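Local coordinates for stringent starvation protein A homolog (Haemophilus influenzae, PDB 3LYK) that probably associates with the RNA polymerase holoenzyme, but not with the core enzyme, in an equimolar complex, and has a glutathione S-transferase-type fold, at residues Asp14-Gln20 with Pro159-Lys163; Leu110-Glu114 with Lys163-Leu167; Lys129-Leu133 with Val169-Gly173; Leu133-Phe139 with Thr174-Ile179. All coordinates share one frame. Residues are numbered along the deposited sequence.

Contact 1: residues Asp14-Gln20 with Pro159-Lys163; sequences DDIYCHQ and PLLWK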
# COMPACT_ATOMS: atom_id res chain seq x y z
N ASP B 14 -2.34 -20.27 8.14
CA ASP B 14 -3.01 -19.48 9.16
C ASP B 14 -2.83 -17.98 9.01
O ASP B 14 -3.34 -17.21 9.83
CB ASP B 14 -2.50 -19.88 10.56
CG ASP B 14 -2.81 -21.36 10.90
OD1 ASP B 14 -3.94 -21.83 10.65
OD2 ASP B 14 -1.90 -22.04 11.39
N ASP B 15 -2.11 -17.56 7.96
CA ASP B 15 -1.78 -16.14 7.79
C ASP B 15 -2.91 -15.42 7.01
O ASP B 15 -3.32 -15.88 5.94
CB ASP B 15 -0.42 -16.02 7.10
CG ASP B 15 -0.02 -14.58 6.84
OD1 ASP B 15 0.44 -13.92 7.78
OD2 ASP B 15 -0.20 -14.09 5.70
N ILE B 16 -3.42 -14.32 7.55
CA ILE B 16 -4.58 -13.63 7.00
C ILE B 16 -4.32 -13.03 5.60
O ILE B 16 -5.22 -13.02 4.73
CB ILE B 16 -5.16 -12.61 8.02
CG1 ILE B 16 -6.51 -12.07 7.55
CG2 ILE B 16 -4.16 -11.44 8.35
CD1 ILE B 16 -7.25 -11.35 8.62
N TYR B 17 -3.08 -12.58 5.39
CA TYR B 17 -2.61 -12.03 4.12
C TYR B 17 -2.54 -13.11 3.06
O TYR B 17 -2.88 -12.85 1.90
CB TYR B 17 -1.24 -11.31 4.26
CG TYR B 17 -1.32 -10.22 5.32
CD1 TYR B 17 -2.06 -9.05 5.07
CD2 TYR B 17 -0.70 -10.37 6.58
CE1 TYR B 17 -2.19 -8.06 6.04
CE2 TYR B 17 -0.80 -9.37 7.56
CZ TYR B 17 -1.56 -8.21 7.27
OH TYR B 17 -1.73 -7.21 8.20
N CYS B 18 -2.14 -14.33 3.44
CA CYS B 18 -2.12 -15.44 2.49
C CYS B 18 -3.57 -15.78 2.14
O CYS B 18 -3.90 -16.02 0.98
CB CYS B 18 -1.39 -16.67 3.08
SG CYS B 18 0.41 -16.27 3.25
N HIS B 19 -4.43 -15.71 3.14
CA HIS B 19 -5.84 -16.00 2.88
C HIS B 19 -6.47 -15.00 1.86
O HIS B 19 -7.15 -15.41 0.91
CB HIS B 19 -6.62 -16.07 4.20
CG HIS B 19 -7.99 -16.64 4.03
ND1 HIS B 19 -8.90 -16.70 5.07
CD2 HIS B 19 -8.62 -17.16 2.94
CE1 HIS B 19 -10.04 -17.22 4.62
NE2 HIS B 19 -9.89 -17.50 3.33
N GLN B 20 -6.20 -13.70 2.03
CA GLN B 20 -6.67 -12.70 1.06
C GLN B 20 -6.28 -13.08 -0.39
O GLN B 20 -7.12 -13.02 -1.30
CB GLN B 20 -6.03 -11.32 1.34
CG GLN B 20 -6.33 -10.70 2.70
CD GLN B 20 -5.54 -9.39 2.88
OE1 GLN B 20 -4.48 -9.20 2.28
NE2 GLN B 20 -6.03 -8.54 3.73
N PRO B 159 -11.70 -12.72 5.47
CA PRO B 159 -10.73 -13.47 6.24
C PRO B 159 -10.76 -13.10 7.71
O PRO B 159 -10.45 -13.94 8.57
CB PRO B 159 -9.39 -13.03 5.61
CG PRO B 159 -9.75 -12.81 4.19
CD PRO B 159 -11.07 -12.07 4.31
N LEU B 160 -11.11 -11.85 8.00
CA LEU B 160 -11.14 -11.38 9.39
C LEU B 160 -12.33 -11.96 10.16
O LEU B 160 -12.18 -12.38 11.30
CB LEU B 160 -11.18 -9.85 9.44
CG LEU B 160 -11.35 -9.30 10.86
CD1 LEU B 160 -10.45 -8.12 11.06
CD2 LEU B 160 -12.81 -8.89 11.04
N LEU B 161 -13.50 -11.98 9.53
CA LEU B 161 -14.70 -12.58 10.10
C LEU B 161 -14.55 -14.11 10.27
O LEU B 161 -14.98 -14.66 11.27
CB LEU B 161 -15.90 -12.25 9.24
CG LEU B 161 -16.23 -10.75 9.24
CD1 LEU B 161 -17.37 -10.48 8.32
CD2 LEU B 161 -16.61 -10.21 10.68
N TRP B 162 -13.89 -14.75 9.31
CA TRP B 162 -13.57 -16.13 9.36
C TRP B 162 -12.73 -16.44 10.60
O TRP B 162 -13.03 -17.39 11.33
CB TRP B 162 -12.82 -16.53 8.11
CG TRP B 162 -12.49 -18.00 8.04
CD1 TRP B 162 -11.23 -18.58 8.09
CD2 TRP B 162 -13.42 -19.08 7.83
NE1 TRP B 162 -11.34 -19.94 7.91
CE2 TRP B 162 -12.66 -20.28 7.77
CE3 TRP B 162 -14.82 -19.15 7.72
CZ2 TRP B 162 -13.26 -21.56 7.60
CZ3 TRP B 162 -15.41 -20.42 7.54
CH2 TRP B 162 -14.62 -21.60 7.48
N LYS B 163 -11.70 -15.64 10.85
CA LYS B 163 -10.87 -15.85 12.03
C LYS B 163 -11.63 -15.61 13.31
O LYS B 163 -11.46 -16.38 14.27
CB LYS B 163 -9.59 -15.05 12.00
CG LYS B 163 -8.53 -15.70 11.11
CD LYS B 163 -7.24 -14.93 11.15
CE LYS B 163 -6.19 -15.57 10.30
NZ LYS B 163 -5.54 -16.72 11.00
O HOH W 1 -8.63 -15.90 7.72
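Pro159 packs against the first turn of helix 16-27. Ile16 has both chi angles in t, so its side chain extends across the gap: CG1 lies 3.6 Å from Pro159 CB, and CD1 is 4.3 Å from Leu160 CB. His19, also t at chi1, presents a ring face to the proline. Pro159 CG sits 4.3 Å from the ring centroid, a CH-pi contact. The edge of the same imidazole points to the face of Trp162, offset, with the planes at 72°. Water 1 joins His19 ND1 and Pro159 O, 2.8 Å from each, while His19 NE2 bonds to Ser195. This is the interdomain interface of the GST fold: the first helix of the thioredoxin-like N-terminal domain meets a helix of the all-helical C-terminal domain. The segment axes cross at 128°, 10.3 Å apart. Lys163 runs out straight through chi2 and chi3, then turns at chi4 (m). Its NZ donates to Asp14 O at 2.5 Å. Asp15 caps the helix: its OD2 accepts from Cys18 N at 3.0 Å.

Contact 2: residues Leu110-Glu114 with Lys163-Leu167; sequences LAKAE and KLKHL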
# COMPACT_ATOMS: atom_id res chain seq x y z
N LEU B 110 -7.08 -8.00 15.84
CA LEU B 110 -7.20 -9.43 15.55
C LEU B 110 -5.93 -10.16 15.93
O LEU B 110 -6.01 -11.21 16.54
CB LEU B 110 -7.56 -9.69 14.06
CG LEU B 110 -7.71 -11.15 13.64
CD1 LEU B 110 -8.85 -11.84 14.43
CD2 LEU B 110 -7.90 -11.27 12.10
N ALA B 111 -4.77 -9.62 15.59
CA ALA B 111 -3.51 -10.26 15.97
C ALA B 111 -3.33 -10.37 17.51
O ALA B 111 -2.81 -11.36 18.02
CB ALA B 111 -2.33 -9.55 15.36
N LYS B 112 -3.73 -9.32 18.22
CA LYS B 112 -3.73 -9.28 19.70
C LYS B 112 -4.63 -10.42 20.20
O LYS B 112 -4.27 -11.17 21.13
CB LYS B 112 -4.27 -7.92 20.14
CG LYS B 112 -3.96 -7.46 21.56
CD LYS B 112 -4.66 -6.11 21.87
CE LYS B 112 -5.34 -6.10 23.24
NZ LYS B 112 -6.53 -5.18 23.22
N ALA B 113 -5.80 -10.56 19.56
CA ALA B 113 -6.79 -11.58 19.94
C ALA B 113 -6.29 -13.00 19.74
O ALA B 113 -6.77 -13.91 20.37
CB ALA B 113 -8.12 -11.37 19.21
N GLU B 114 -5.31 -13.19 18.88
CA GLU B 114 -4.76 -14.52 18.68
C GLU B 114 -3.52 -14.73 19.52
O GLU B 114 -3.26 -15.84 19.94
CB GLU B 114 -4.40 -14.75 17.21
CG GLU B 114 -5.55 -14.59 16.24
CD GLU B 114 -5.09 -14.64 14.78
OE1 GLU B 114 -4.40 -13.69 14.33
OE2 GLU B 114 -5.43 -15.63 14.09
N LYS B 163 -11.70 -15.64 10.85
CA LYS B 163 -10.87 -15.85 12.03
C LYS B 163 -11.63 -15.61 13.31
O LYS B 163 -11.46 -16.38 14.27
CB LYS B 163 -9.59 -15.05 12.00
CG LYS B 163 -8.53 -15.70 11.11
CD LYS B 163 -7.24 -14.93 11.15
CE LYS B 163 -6.19 -15.57 10.30
NZ LYS B 163 -5.54 -16.72 11.00
N LEU B 164 -12.46 -14.56 13.34
CA LEU B 164 -13.24 -14.26 14.53
C LEU B 164 -14.22 -15.42 14.83
O LEU B 164 -14.29 -15.87 15.97
CB LEU B 164 -14.04 -12.96 14.39
CG LEU B 164 -13.23 -11.66 14.43
CD1 LEU B 164 -14.15 -10.48 14.23
CD2 LEU B 164 -12.47 -11.57 15.77
N LYS B 165 -14.96 -15.88 13.81
CA LYS B 165 -15.83 -17.04 13.99
C LYS B 165 -15.06 -18.20 14.71
O LYS B 165 -15.56 -18.74 15.68
CB LYS B 165 -16.45 -17.52 12.68
CG LYS B 165 -17.59 -18.57 12.86
CD LYS B 165 -18.27 -18.94 11.53
CE LYS B 165 -19.44 -19.93 11.75
NZ LYS B 165 -18.94 -21.31 12.13
N HIS B 166 -13.85 -18.52 14.26
CA HIS B 166 -13.09 -19.63 14.80
C HIS B 166 -12.38 -19.34 16.10
O HIS B 166 -11.75 -20.22 16.67
CB HIS B 166 -12.15 -20.24 13.75
CG HIS B 166 -12.92 -20.85 12.62
ND1 HIS B 166 -13.47 -20.09 11.61
CD2 HIS B 166 -13.36 -22.12 12.43
CE1 HIS B 166 -14.18 -20.87 10.81
NE2 HIS B 166 -14.11 -22.11 11.27
N LEU B 167 -12.50 -18.11 16.57
CA LEU B 167 -12.02 -17.76 17.89
C LEU B 167 -13.17 -17.74 18.88
O LEU B 167 -12.98 -17.41 20.04
CB LEU B 167 -11.28 -16.42 17.87
CG LEU B 167 -9.88 -16.48 17.27
CD1 LEU B 167 -9.35 -15.04 16.99
CD2 LEU B 167 -8.94 -17.23 18.17
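Leu110 is the main bump on the 110-114 side. Its side chain projects into a hollow formed by Lys163, Leu164 and Leu167. CD2 of Leu110 rests on the aliphatic part of Lys163, 3.8 Å from CD. CD1 of Leu110 touches Leu164 CD2 at 3.9 Å and Leu167 CD1 at 4.1 Å. Leu167 lies over the small Ala113, about one turn along helix 89-115 from Leu110. Leu167 CD1 is 4.5 Å from Ala113 CB and 3.9 Å from Glu114 CG. Lys163, Leu164 and Leu167 thus make up the face that 163-167 turns to helix 89-115. A salt bridge borders this apolar patch: Lys163 NZ donates to Glu114 OE2 at 3.3 Å, a long bond. The same NZ has a closer partner in Asp14 O. The contact lies within the helical C-terminal domain of the GST fold and joins the ends of helices 89-115 and 152-165. Helix 118-134 packs on Ala113 and Leu164, while Ile16 of helix 16-27 touches Leu110 and Lys163.

Contact 3: residues Lys129-Leu133 with Val169-Gly173; sequences KEELL and VEFTG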
# COMPACT_ATOMS: atom_id res chain seq x y z
N LYS B 129 -15.69 -7.19 18.29
CA LYS B 129 -17.12 -7.44 18.35
C LYS B 129 -17.96 -6.15 18.40
O LYS B 129 -18.88 -5.97 17.59
CB LYS B 129 -17.44 -8.34 19.55
CG LYS B 129 -18.82 -8.96 19.53
CD LYS B 129 -18.96 -10.04 20.56
CE LYS B 129 -20.23 -10.79 20.30
NZ LYS B 129 -20.29 -11.97 21.20
N GLU B 130 -17.62 -5.24 19.31
CA GLU B 130 -18.35 -3.96 19.39
C GLU B 130 -18.25 -3.19 18.06
O GLU B 130 -19.27 -2.77 17.50
CB GLU B 130 -17.82 -3.08 20.52
CG GLU B 130 -18.21 -3.51 21.93
CD GLU B 130 -17.57 -2.62 23.01
OE1 GLU B 130 -18.33 -1.96 23.76
OE2 GLU B 130 -16.31 -2.57 23.09
N GLU B 131 -17.02 -3.04 17.56
CA GLU B 131 -16.78 -2.32 16.31
C GLU B 131 -17.53 -2.87 15.10
O GLU B 131 -18.13 -2.11 14.34
CB GLU B 131 -15.29 -2.21 16.03
CG GLU B 131 -14.72 -0.89 16.50
CD GLU B 131 -13.28 -0.99 16.95
OE1 GLU B 131 -12.61 -2.03 16.70
OE2 GLU B 131 -12.81 -0.01 17.57
N LEU B 132 -17.49 -4.18 14.92
CA LEU B 132 -18.23 -4.79 13.82
C LEU B 132 -19.75 -4.62 13.96
O LEU B 132 -20.44 -4.29 12.99
CB LEU B 132 -17.81 -6.25 13.63
CG LEU B 132 -16.45 -6.37 12.92
CD1 LEU B 132 -15.74 -7.62 13.30
CD2 LEU B 132 -16.60 -6.26 11.40
N LEU B 133 -20.27 -4.80 15.17
CA LEU B 133 -21.68 -4.49 15.43
C LEU B 133 -21.99 -3.02 15.09
O LEU B 133 -22.97 -2.73 14.41
CB LEU B 133 -22.11 -4.89 16.86
CG LEU B 133 -22.36 -6.41 17.05
CD1 LEU B 133 -22.73 -6.73 18.50
CD2 LEU B 133 -23.42 -6.99 16.08
N VAL B 169 -16.18 -15.96 18.62
CA VAL B 169 -17.11 -14.84 18.47
C VAL B 169 -18.44 -15.30 17.87
O VAL B 169 -18.47 -16.03 16.89
CB VAL B 169 -16.48 -13.73 17.59
CG1 VAL B 169 -17.46 -12.56 17.35
CG2 VAL B 169 -15.25 -13.24 18.26
N GLU B 170 -19.54 -14.88 18.48
CA GLU B 170 -20.90 -15.18 18.01
C GLU B 170 -21.68 -13.87 18.08
O GLU B 170 -21.70 -13.24 19.12
CB GLU B 170 -21.56 -16.26 18.90
CG GLU B 170 -20.87 -17.67 18.78
CD GLU B 170 -21.52 -18.78 19.66
OE1 GLU B 170 -22.49 -18.51 20.40
OE2 GLU B 170 -21.04 -19.95 19.62
N PHE B 171 -22.29 -13.44 16.98
CA PHE B 171 -22.91 -12.12 16.95
C PHE B 171 -24.37 -12.20 17.39
O PHE B 171 -25.17 -12.93 16.80
CB PHE B 171 -22.76 -11.44 15.57
CG PHE B 171 -21.32 -11.07 15.22
CD1 PHE B 171 -20.79 -9.84 15.60
CD2 PHE B 171 -20.51 -11.95 14.51
CE1 PHE B 171 -19.45 -9.49 15.27
CE2 PHE B 171 -19.18 -11.62 14.18
CZ PHE B 171 -18.65 -10.39 14.56
N THR B 172 -24.71 -11.46 18.44
CA THR B 172 -26.10 -11.36 18.92
C THR B 172 -26.41 -9.89 19.25
O THR B 172 -25.48 -9.08 19.46
CB THR B 172 -26.37 -12.27 20.18
OG1 THR B 172 -25.48 -11.88 21.24
CG2 THR B 172 -26.16 -13.77 19.86
N GLY B 173 -27.69 -9.55 19.27
CA GLY B 173 -28.10 -8.17 19.54
C GLY B 173 -28.13 -7.30 18.29
O GLY B 173 -28.19 -7.82 17.17
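Phe171, Lys129 and Leu133 bury the most surface here. Phe171 gives up 83 Å². Its ring reaches back to the helix, and CE1 lies 4.0 Å from Leu132 CB. The carbonyl O of Lys129 sits at the ring edge, 4.3 Å from Phe171 CE1. Lys129 loses 76 Å². Its side chain is fully extended, all four chi angles being t. This carries NZ to Glu170 O, where it donates a hydrogen bond of 2.8 Å. Along the way Lys129 CD passes 4.3 Å from Val169 CG1. Leu133, with 57 Å² covered, sits one helical turn further on. Its CD2 is 3.9 Å from Phe171 CD1, and its CD1 is 3.7 Å from Thr172 O. The contact lays the link between helices 152-165 and 176-187 along helix 118-134, inside the C-terminal GST domain. Phe171 also touches Ile179 and Ser176. The chemistry is therefore mixed: an aromatic side chain supplies the apolar grip, and the lysine pairs with a backbone carbonyl, so the polar link does not depend on the side chain of Glu170.

Contact 4: residues Leu133-Phe139 with Thr174-Ile179; sequences LGIAPIF and TGSKAI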
# COMPACT_ATOMS: atom_id res chain seq x y z
N LEU B 133 -20.27 -4.80 15.17
CA LEU B 133 -21.68 -4.49 15.43
C LEU B 133 -21.99 -3.02 15.09
O LEU B 133 -22.97 -2.73 14.41
CB LEU B 133 -22.11 -4.89 16.86
CG LEU B 133 -22.36 -6.41 17.05
CD1 LEU B 133 -22.73 -6.73 18.50
CD2 LEU B 133 -23.42 -6.99 16.08
N GLY B 134 -21.11 -2.12 15.51
CA GLY B 134 -21.23 -0.69 15.21
C GLY B 134 -21.40 -0.34 13.74
O GLY B 134 -22.13 0.59 13.40
N ILE B 135 -20.75 -1.09 12.85
CA ILE B 135 -20.89 -0.80 11.40
C ILE B 135 -22.00 -1.58 10.69
O ILE B 135 -22.17 -1.47 9.48
CB ILE B 135 -19.52 -0.83 10.62
CG1 ILE B 135 -18.79 -2.17 10.77
CG2 ILE B 135 -18.64 0.32 11.09
CD1 ILE B 135 -19.30 -3.25 9.87
N ALA B 136 -22.78 -2.33 11.46
CA ALA B 136 -23.94 -3.03 10.92
C ALA B 136 -24.85 -2.23 9.96
O ALA B 136 -25.30 -2.76 8.96
CB ALA B 136 -24.77 -3.61 12.06
N PRO B 137 -25.13 -0.94 10.28
CA PRO B 137 -26.00 -0.16 9.38
C PRO B 137 -25.53 -0.15 7.92
O PRO B 137 -26.34 -0.01 7.01
CB PRO B 137 -25.93 1.25 9.98
CG PRO B 137 -25.73 1.01 11.45
CD PRO B 137 -24.77 -0.17 11.48
N ILE B 138 -24.23 -0.29 7.70
CA ILE B 138 -23.64 -0.44 6.37
C ILE B 138 -24.43 -1.35 5.40
O ILE B 138 -24.60 -1.01 4.23
CB ILE B 138 -22.17 -0.90 6.51
CG1 ILE B 138 -21.25 0.32 6.57
CG2 ILE B 138 -21.75 -1.81 5.39
CD1 ILE B 138 -21.31 1.11 7.88
N PHE B 139 -24.95 -2.47 5.91
CA PHE B 139 -25.61 -3.46 5.04
C PHE B 139 -27.07 -3.18 4.69
O PHE B 139 -27.60 -3.73 3.72
CB PHE B 139 -25.45 -4.85 5.63
CG PHE B 139 -24.03 -5.23 5.92
CD1 PHE B 139 -23.19 -5.70 4.90
CD2 PHE B 139 -23.51 -5.13 7.22
CE1 PHE B 139 -21.86 -6.04 5.18
CE2 PHE B 139 -22.20 -5.49 7.51
CZ PHE B 139 -21.37 -5.94 6.50
N THR B 174 -28.06 -5.98 18.50
CA THR B 174 -28.34 -5.00 17.44
C THR B 174 -27.22 -4.89 16.40
O THR B 174 -26.07 -4.54 16.71
CB THR B 174 -28.72 -3.60 18.00
OG1 THR B 174 -29.76 -3.74 18.96
CG2 THR B 174 -29.22 -2.65 16.87
N GLY B 175 -27.60 -5.19 15.16
CA GLY B 175 -26.67 -5.26 14.06
C GLY B 175 -26.24 -6.68 13.70
O GLY B 175 -25.55 -6.88 12.68
N SER B 176 -26.66 -7.67 14.50
CA SER B 176 -26.17 -9.03 14.27
C SER B 176 -26.83 -9.73 13.08
O SER B 176 -26.21 -10.59 12.46
CB SER B 176 -26.18 -9.86 15.56
OG SER B 176 -27.50 -10.22 15.94
N LYS B 177 -28.04 -9.34 12.72
CA LYS B 177 -28.69 -9.93 11.53
C LYS B 177 -27.97 -9.62 10.21
O LYS B 177 -27.78 -10.51 9.36
CB LYS B 177 -30.17 -9.52 11.43
CG LYS B 177 -31.13 -10.59 11.93
CD LYS B 177 -32.39 -9.95 12.54
CE LYS B 177 -32.65 -10.48 13.96
NZ LYS B 177 -33.91 -9.92 14.53
N ALA B 178 -27.60 -8.35 10.02
CA ALA B 178 -26.83 -7.92 8.85
C ALA B 178 -25.43 -8.58 8.78
O ALA B 178 -25.01 -8.99 7.71
CB ALA B 178 -26.74 -6.39 8.81
N ILE B 179 -24.74 -8.70 9.90
CA ILE B 179 -23.41 -9.35 9.93
C ILE B 179 -23.47 -10.86 9.58
O ILE B 179 -22.65 -11.36 8.79
CB ILE B 179 -22.67 -9.15 11.28
CG1 ILE B 179 -22.64 -7.69 11.72
CG2 ILE B 179 -21.23 -9.61 11.16
CD1 ILE B 179 -21.85 -6.72 10.75
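No hydrogen bond crosses this contact; it rests on van der Waals packing. The closest fit is backbone to side chain. Ala136 CB lies 3.2 Å from Gly175 CA. A CB on Gly175 would clash with Ala136 CB and Leu133 O, and its backbone angles also suit glycine. Gly175 is the N-cap residue of helix 176-187, so the helix starts right against Ala136. Leu133 CD2 lies over the same turn, 3.7 Å from Thr174 O and 3.7 Å from Ser176 N. Apolar side chains form the second group. Ile179 CD1 meets Phe139 CE2 at 3.5 Å, Ile135 CD1 at 4.4 Å and Ala136 CB at 4.5 Å. Ala178 CB packs on Phe139 CB at 3.8 Å, and the carbonyl O of Ala178 lies over one face of the Phe139 ring. In the C-terminal GST domain, the contact joins the end of helix 118-134 and the turn beyond it to the start of helix 176-187. Phe139 also meets Tyr182 of that helix, and Phe171, from the preceding loop, touches Leu133 and Ser176.

In the fold
Contact 1 joins the two domains; contacts 2, 3 and 4 lie within the helical C-terminal domain. Contacts 1 and 2 have centres about 10 Å apart and share Lys163, whose NZ serves both. Ile16 CD1 also packs on Leu110 CD2 at 3.5 Å. Contact 2 leads into contact 3, about 13 Å away between centres: Leu164 CD1 lies 3.4 Å from Leu132 CD1. Leu132 CD1 also reaches contact 1, 3.8 Å from Leu161 CD2. Contacts 3 and 4 share Leu133, with centres about 8 Å apart, and Leu132 O lies 3.6 Å from Ile179 CD1. Contacts 1 and 4 do not touch; their centres are about 21 Å apart.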